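Centrosomal protein 43 (Homo sapiens, PDB 2D68) is required for holding microtubules at the centrosome and for ciliation, and forms a homodimer through the N-terminal domain described here. Local coordinates at residues E7-K10 against K11-N14; F36-A39 against V40-E44; I63-E67 against G68-G72. One frame throughout, in Å; residues are numbered along the deposited sequence.

How the interactions relate
All three contacts are local. Each joins two adjoining segments, so none closes a long loop, and they follow one another in series without nesting or crossing. Interaction 1 is the first helix of the modelled chain, 7-13. Interaction 2 lies on helix 35-45, after helix 16-31, and its centre is about 17 Å from that of interaction 1. Both rest side chains on helix 16-31 and touch the second subunit. Interaction 3 forms the short turn 67-70 between helices 54-61 and 74-80. Its side chains pack on helix 74-80, and it too reaches the second subunit, through I63. It lies across the chain's centre from the other two, its centre about 30 Å from that of interaction 1.

Interaction 1 of 3, residues E7-K10 against K11-N14; sequences ESLK and KFLN
E7 and K11 meet one turn apart on the exposed side of helix 7-13. Their ends form a long salt bridge, with E7 OE1 3.6 Å from K11 NZ. The E7 chain bends at its second torsion (chi2 -71°), which brings OE1 alongside the end of the lysine. K11 CE and NZ lie equally far from E7 OE1, and the lysine end therefore meets it alongside rather than with the amine alone. A water completes the link. It donates to E7 OE1 at 2.6 Å and accepts from K11 NZ at 3.0 Å. The carboxylate oxygen is thus held both directly and through the water.

The backbone bonds are those of an alpha helix. K11 N donates to E7 O, F12 N to S8 O and L13 N to L9 O; the last is 2.8 Å long and nearly straight (166°). N14 N reaches K10 O only through a weak bond.

The apolar side is carried by L9. CG of L9 is anti to its own N (chi1 -177°), which sends the branch down the helix. Its CD1 touches F12 CD2 at 4.1 Å, coming obliquely to the ring, and L13 CG at 4.1 Å. L13 CD1 reaches back to L9 CG.

N6 OD1, just before the helix, accepts from S8 OG and from L9 N. F12 packs on V21 and L13 on A22 of helix 16-31. From the second subunit, F32 meets the F12 ring and packs on S8 and L9, while F28 packs on F12.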
loop_
_atom_site.group_PDB
_atom_site.type_symbol
_atom_site.label_atom_id
_atom_site.label_comp_id
_atom_site.label_asym_id
_atom_site.label_seq_id
_atom_site.Cartn_x
_atom_site.Cartn_y
_atom_site.Cartn_z
ATOM N N GLU B 7 2.644 -19.104 -0.627
ATOM C CA GLU B 7 1.796 -19.438 0.519
ATOM C C GLU B 7 1.714 -18.331 1.559
ATOM O O GLU B 7 0.670 -18.149 2.186
ATOM C CB GLU B 7 2.257 -20.738 1.180
ATOM C CG GLU B 7 1.547 -21.983 0.652
ATOM C CD GLU B 7 0.087 -22.070 1.088
ATOM O OE1 GLU B 7 -0.339 -21.297 1.973
ATOM O OE2 GLU B 7 -0.644 -22.928 0.544
ATOM N N SER B 8 2.809 -17.599 1.746
ATOM C CA SER B 8 2.840 -16.505 2.711
ATOM C C SER B 8 1.777 -15.471 2.345
ATOM O O SER B 8 1.003 -15.045 3.208
ATOM C CB SER B 8 4.225 -15.862 2.760
ATOM O OG SER B 8 4.535 -15.254 1.518
ATOM N N LEU B 9 1.727 -15.079 1.069
ATOM C CA LEU B 9 0.713 -14.113 0.627
ATOM C C LEU B 9 -0.699 -14.672 0.681
ATOM O O LEU B 9 -1.641 -13.964 1.050
ATOM C CB LEU B 9 1.023 -13.572 -0.770
ATOM C CG LEU B 9 0.094 -12.503 -1.348
ATOM C CD1 LEU B 9 0.100 -11.241 -0.486
ATOM C CD2 LEU B 9 0.507 -12.189 -2.767
ATOM N N LYS B 10 -0.854 -15.940 0.296
ATOM C CA LYS B 10 -2.168 -16.571 0.307
ATOM C C LYS B 10 -2.754 -16.559 1.718
ATOM O O LYS B 10 -3.927 -16.201 1.906
ATOM C CB LYS B 10 -2.104 -18.014 -0.238
ATOM C CG LYS B 10 -3.459 -18.717 -0.245
ATOM C CD LYS B 10 -3.352 -20.128 -0.810
ATOM C CE LYS B 10 -4.696 -20.829 -0.751
ATOM N NZ LYS B 10 -4.652 -22.077 -1.544
ATOM N N LYS B 11 -1.935 -16.937 2.700
ATOM C CA LYS B 11 -2.363 -16.940 4.104
ATOM C C LYS B 11 -2.700 -15.525 4.557
ATOM O O LYS B 11 -3.676 -15.313 5.274
ATOM C CB LYS B 11 -1.294 -17.553 5.016
ATOM C CG LYS B 11 -1.207 -19.094 4.916
ATOM C CD LYS B 11 -0.076 -19.666 5.781
ATOM C CE LYS B 11 0.153 -21.171 5.497
ATOM N NZ LYS B 11 -1.111 -21.973 5.413
ATOM N N PHE B 12 -1.890 -14.566 4.119
ATOM C CA PHE B 12 -2.082 -13.158 4.456
ATOM C C PHE B 12 -3.406 -12.652 3.912
ATOM O O PHE B 12 -4.177 -12.021 4.642
ATOM C CB PHE B 12 -0.907 -12.353 3.888
ATOM C CG PHE B 12 -0.967 -10.873 4.151
ATOM C CD1 PHE B 12 -0.538 -10.348 5.372
ATOM C CD2 PHE B 12 -1.383 -9.998 3.152
ATOM C CE1 PHE B 12 -0.551 -8.964 5.593
ATOM C CE2 PHE B 12 -1.406 -8.619 3.367
ATOM C CZ PHE B 12 -0.974 -8.102 4.580
ATOM N N LEU B 13 -3.687 -12.944 2.641
ATOM C CA LEU B 13 -4.948 -12.547 2.018
ATOM C C LEU B 13 -6.170 -13.271 2.590
ATOM O O LEU B 13 -7.294 -12.840 2.400
ATOM C CB LEU B 13 -4.893 -12.715 0.497
ATOM C CG LEU B 13 -3.931 -11.816 -0.284
ATOM C CD1 LEU B 13 -3.994 -12.191 -1.751
ATOM C CD2 LEU B 13 -4.261 -10.330 -0.104
ATOM N N ASN B 14 -5.933 -14.378 3.290
ATOM C CA ASN B 14 -7.018 -15.096 3.940
ATOM C C ASN B 14 -7.310 -14.575 5.351
ATOM O O ASN B 14 -8.123 -15.150 6.076
ATOM C CB ASN B 14 -6.736 -16.598 3.947
ATOM C CG ASN B 14 -7.964 -17.427 4.292
ATOM O OD1 ASN B 14 -9.078 -17.154 3.825
ATOM N ND2 ASN B 14 -7.766 -18.449 5.123
HETATM O O HOH W 1 -2.765 -21.639 2.953
#

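Interaction 2 of 3, residues F36-A39 against V40-E44; sequences FTLA and VFQPE
T37 O takes two backbone N-H groups from the next turn. F41 N gives the firm bond, 2.8 Å from T37 O and nearly straight at 167°. V40 N adds a weak one and also donates to F36 O. Q42 N then bonds L38 O at 3.0 Å.

The sequence of bonds breaks at P43. Its ring nitrogen has no hydrogen to give to A39 O, and the ring carbon CD sits 3.0 Å from that oxygen instead. Helix 35-45 is kinked here. It picks up again beyond the proline, where E44 N bonds V40 O.

L38 and Q42 make the main side-chain contact. CG of L38 lies over the flat face of the Q42 amide, 4.0 Å from Q42 CD. CD1 of L38 touches both Q42 CG and NE2. The Q42 CG is anti to its carbonyl carbon (chi1 -63°), which turns the chain back along the helix and the amide face to the leucine. Replacing Q42 by an alanine removes CG and the amide, and would probably uncover the side of L38 that the amide now covers and take from L48 one of its two neighbours on this helix, leaving P43. F41 meets L38 more loosely, with L38 CD1 4.3 Å from F41 CD2; its ring packs on A26 and L29 of helix 16-31.

In the second subunit, E44 bonds T37 OG1 and the N of F36, and the E44 of this chain returns both bonds. This helix belongs to the LisH motif, and its reciprocal bonds fit the role of that motif in dimerisation.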
loop_
_atom_site.group_PDB
_atom_site.type_symbol
_atom_site.label_atom_id
_atom_site.label_comp_id
_atom_site.label_asym_id
_atom_site.label_seq_id
_atom_site.Cartn_x
_atom_site.Cartn_y
_atom_site.Cartn_z
ATOM N N PHE B 36 0.208 -0.508 -15.705
ATOM C CA PHE B 36 1.093 -1.626 -16.009
ATOM C C PHE B 36 1.512 -2.347 -14.729
ATOM O O PHE B 36 1.577 -3.581 -14.692
ATOM C CB PHE B 36 2.276 -1.167 -16.849
ATOM C CG PHE B 36 1.872 -0.628 -18.199
ATOM C CD1 PHE B 36 1.322 -1.476 -19.157
ATOM C CD2 PHE B 36 2.030 0.718 -18.504
ATOM C CE1 PHE B 36 0.932 -0.982 -20.410
ATOM C CE2 PHE B 36 1.648 1.223 -19.761
ATOM C CZ PHE B 36 1.097 0.376 -20.704
ATOM N N THR B 37 1.767 -1.573 -13.666
ATOM C CA THR B 37 2.012 -2.201 -12.378
ATOM C C THR B 37 0.834 -3.071 -11.943
ATOM O O THR B 37 1.035 -4.204 -11.511
ATOM C CB THR B 37 2.327 -1.159 -11.289
ATOM O OG1 THR B 37 3.410 -0.324 -11.728
ATOM C CG2 THR B 37 2.762 -1.849 -10.033
ATOM N N LEU B 38 -0.396 -2.563 -12.064
ATOM C CA LEU B 38 -1.571 -3.362 -11.719
ATOM C C LEU B 38 -1.674 -4.639 -12.563
ATOM O O LEU B 38 -2.032 -5.694 -12.049
ATOM C CB LEU B 38 -2.845 -2.521 -11.847
ATOM C CG LEU B 38 -4.120 -3.131 -11.286
ATOM C CD1 LEU B 38 -3.987 -3.272 -9.764
ATOM C CD2 LEU B 38 -5.274 -2.213 -11.648
ATOM N N ALA B 39 -1.330 -4.525 -13.842
ATOM C CA ALA B 39 -1.393 -5.641 -14.781
ATOM C C ALA B 39 -0.498 -6.809 -14.359
ATOM O O ALA B 39 -0.784 -7.963 -14.698
ATOM C CB ALA B 39 -1.019 -5.159 -16.168
ATOM N N VAL B 40 0.596 -6.498 -13.658
ATOM C CA VAL B 40 1.495 -7.540 -13.124
ATOM C C VAL B 40 1.124 -7.924 -11.693
ATOM O O VAL B 40 1.157 -9.108 -11.324
ATOM C CB VAL B 40 2.970 -7.089 -13.214
ATOM C CG1 VAL B 40 3.927 -8.126 -12.622
ATOM C CG2 VAL B 40 3.333 -6.840 -14.651
ATOM N N PHE B 41 0.757 -6.922 -10.898
ATOM C CA PHE B 41 0.293 -7.148 -9.511
ATOM C C PHE B 41 -0.817 -8.194 -9.410
ATOM O O PHE B 41 -0.768 -9.092 -8.566
ATOM C CB PHE B 41 -0.187 -5.823 -8.922
ATOM C CG PHE B 41 -0.658 -5.901 -7.484
ATOM C CD1 PHE B 41 0.242 -5.765 -6.436
ATOM C CD2 PHE B 41 -2.014 -6.069 -7.190
ATOM C CE1 PHE B 41 -0.192 -5.800 -5.101
ATOM C CE2 PHE B 41 -2.456 -6.114 -5.860
ATOM C CZ PHE B 41 -1.542 -5.981 -4.819
ATOM N N GLN B 42 -1.821 -8.074 -10.267
ATOM C CA GLN B 42 -2.960 -8.981 -10.192
ATOM C C GLN B 42 -2.598 -10.468 -10.410
ATOM O O GLN B 42 -2.921 -11.306 -9.558
ATOM C CB GLN B 42 -4.102 -8.468 -11.051
ATOM C CG GLN B 42 -4.618 -7.114 -10.524
ATOM C CD GLN B 42 -5.916 -6.685 -11.153
ATOM O OE1 GLN B 42 -6.125 -6.845 -12.364
ATOM N NE2 GLN B 42 -6.799 -6.105 -10.339
ATOM N N PRO B 43 -1.914 -10.812 -11.525
ATOM C CA PRO B 43 -1.522 -12.226 -11.609
ATOM C C PRO B 43 -0.489 -12.634 -10.547
ATOM O O PRO B 43 -0.529 -13.770 -10.063
ATOM C CB PRO B 43 -0.915 -12.364 -13.023
ATOM C CG PRO B 43 -0.572 -10.992 -13.440
ATOM C CD PRO B 43 -1.513 -10.054 -12.723
ATOM N N GLU B 44 0.408 -11.729 -10.165
ATOM C CA GLU B 44 1.466 -12.103 -9.221
ATOM C C GLU B 44 0.935 -12.384 -7.810
ATOM O O GLU B 44 1.531 -13.156 -7.046
ATOM C CB GLU B 44 2.599 -11.075 -9.187
ATOM C CG GLU B 44 3.938 -11.701 -8.775
ATOM C CD GLU B 44 5.141 -10.761 -8.823
ATOM O OE1 GLU B 44 4.994 -9.532 -8.664
ATOM O OE2 GLU B 44 6.254 -11.279 -9.009
#

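Interaction 3 of 3, residues I63-E67 against G68-G72; sequences IIEAE and GTVGG
T69 OG1 meets A66 N and E65 OE1 across a short, weakly bonded helical turn, 67-70, in the FOP dimerisation domain. The tight part centres on the backbone of A66. A66 N donates to T69 OG1 at 2.9 Å. A66 O accepts from two donors: V70 N lies nearly in line with the carbonyl at 3.0 Å, and T69 N sits well above the carbonyl plane. V70 CG1 also comes within 3.2 Å of A66 O. T69 OG1 stands between its own N and carbonyl carbon (chi1 58°), and from there it reaches the A66 N-H. It also lies 2.8 Å from E65 OE1. The E65 chain is bent at chi2, which brings OE1 to the T69 hydroxyl, while its OE2 makes a salt bridge with R54. On the buried side, CG2 of T69 touches I63 CG2 at 4.1 Å. Both residues are buried and pack on E77 of helix 74-80; I63 also meets W82 of the second subunit.

The other side is looser. E67 is exposed and its chain extends beyond CG. Water spans the turn here, donating to E67 O at 2.7 Å and accepting from G71 N at 2.8 Å.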
loop_
_atom_site.group_PDB
_atom_site.type_symbol
_atom_site.label_atom_id
_atom_site.label_comp_id
_atom_site.label_asym_id
_atom_site.label_seq_id
_atom_site.Cartn_x
_atom_site.Cartn_y
_atom_site.Cartn_z
ATOM N N ILE B 63 -13.697 5.780 7.304
ATOM C CA ILE B 63 -13.386 7.033 6.616
ATOM C C ILE B 63 -14.593 7.537 5.824
ATOM O O ILE B 63 -15.217 6.785 5.076
ATOM C CB ILE B 63 -12.134 6.864 5.716
ATOM C CG1 ILE B 63 -10.916 6.604 6.618
ATOM C CG2 ILE B 63 -11.924 8.063 4.804
ATOM C CD1 ILE B 63 -9.698 6.052 5.896
ATOM N N ILE B 64 -14.927 8.813 6.005
ATOM C CA ILE B 64 -16.040 9.437 5.275
ATOM C C ILE B 64 -15.464 10.224 4.093
ATOM O O ILE B 64 -14.681 11.154 4.290
ATOM C CB ILE B 64 -16.866 10.392 6.195
ATOM C CG1 ILE B 64 -17.339 9.683 7.468
ATOM C CG2 ILE B 64 -18.038 11.011 5.427
ATOM C CD1 ILE B 64 -17.638 10.637 8.635
ATOM N N GLU B 65 -15.815 9.861 2.856
ATOM C CA GLU B 65 -15.331 10.665 1.714
ATOM C C GLU B 65 -15.756 12.119 1.829
ATOM O O GLU B 65 -16.921 12.434 2.133
ATOM C CB GLU B 65 -15.774 10.136 0.343
ATOM C CG GLU B 65 -15.262 8.771 -0.005
ATOM C CD GLU B 65 -13.775 8.681 -0.423
ATOM O OE1 GLU B 65 -12.948 9.625 -0.295
ATOM O OE2 GLU B 65 -13.424 7.590 -0.862
ATOM N N ALA B 66 -14.801 13.000 1.580
ATOM C CA ALA B 66 -15.039 14.435 1.641
ATOM C C ALA B 66 -14.045 15.122 0.713
ATOM O O ALA B 66 -13.187 14.459 0.110
ATOM C CB ALA B 66 -14.896 14.923 3.079
ATOM N N GLU B 67 -14.153 16.443 0.560
ATOM C CA GLU B 67 -13.256 17.125 -0.352
ATOM C C GLU B 67 -11.795 16.857 0.054
ATOM O O GLU B 67 -10.917 16.763 -0.796
ATOM C CB GLU B 67 -13.607 18.623 -0.459
ATOM C CG GLU B 67 -12.855 19.567 0.457
ATOM C CD GLU B 67 -13.136 21.026 0.122
ATOM O OE1 GLU B 67 -12.310 21.892 0.488
ATOM O OE2 GLU B 67 -14.179 21.300 -0.519
ATOM N N GLY B 68 -11.574 16.675 1.357
ATOM C CA GLY B 68 -10.236 16.430 1.907
ATOM C C GLY B 68 -9.672 15.024 1.798
ATOM O O GLY B 68 -8.506 14.805 2.148
ATOM N N THR B 69 -10.493 14.068 1.347
ATOM C CA THR B 69 -10.012 12.704 1.095
ATOM C C THR B 69 -10.011 12.331 -0.381
ATOM O O THR B 69 -9.187 11.506 -0.819
ATOM C CB THR B 69 -10.841 11.631 1.843
ATOM O OG1 THR B 69 -12.216 11.725 1.444
ATOM C CG2 THR B 69 -10.717 11.758 3.351
ATOM N N VAL B 70 -10.949 12.903 -1.146
ATOM C CA VAL B 70 -11.159 12.471 -2.547
ATOM C C VAL B 70 -9.954 12.693 -3.454
ATOM O O VAL B 70 -9.790 11.983 -4.476
ATOM C CB VAL B 70 -12.466 13.052 -3.198
ATOM C CG1 VAL B 70 -13.684 12.558 -2.457
ATOM C CG2 VAL B 70 -12.437 14.588 -3.309
ATOM N N GLY B 71 -9.113 13.653 -3.063
ATOM C CA GLY B 71 -7.975 14.098 -3.866
ATOM C C GLY B 71 -6.711 13.288 -3.674
ATOM O O GLY B 71 -5.674 13.589 -4.272
ATOM N N GLY B 72 -6.788 12.248 -2.843
ATOM C CA GLY B 72 -5.622 11.387 -2.611
ATOM C C GLY B 72 -6.019 9.928 -2.533
ATOM O O GLY B 72 -7.198 9.614 -2.404
HETATM O O HOH W 2 -8.557 15.584 -1.119
#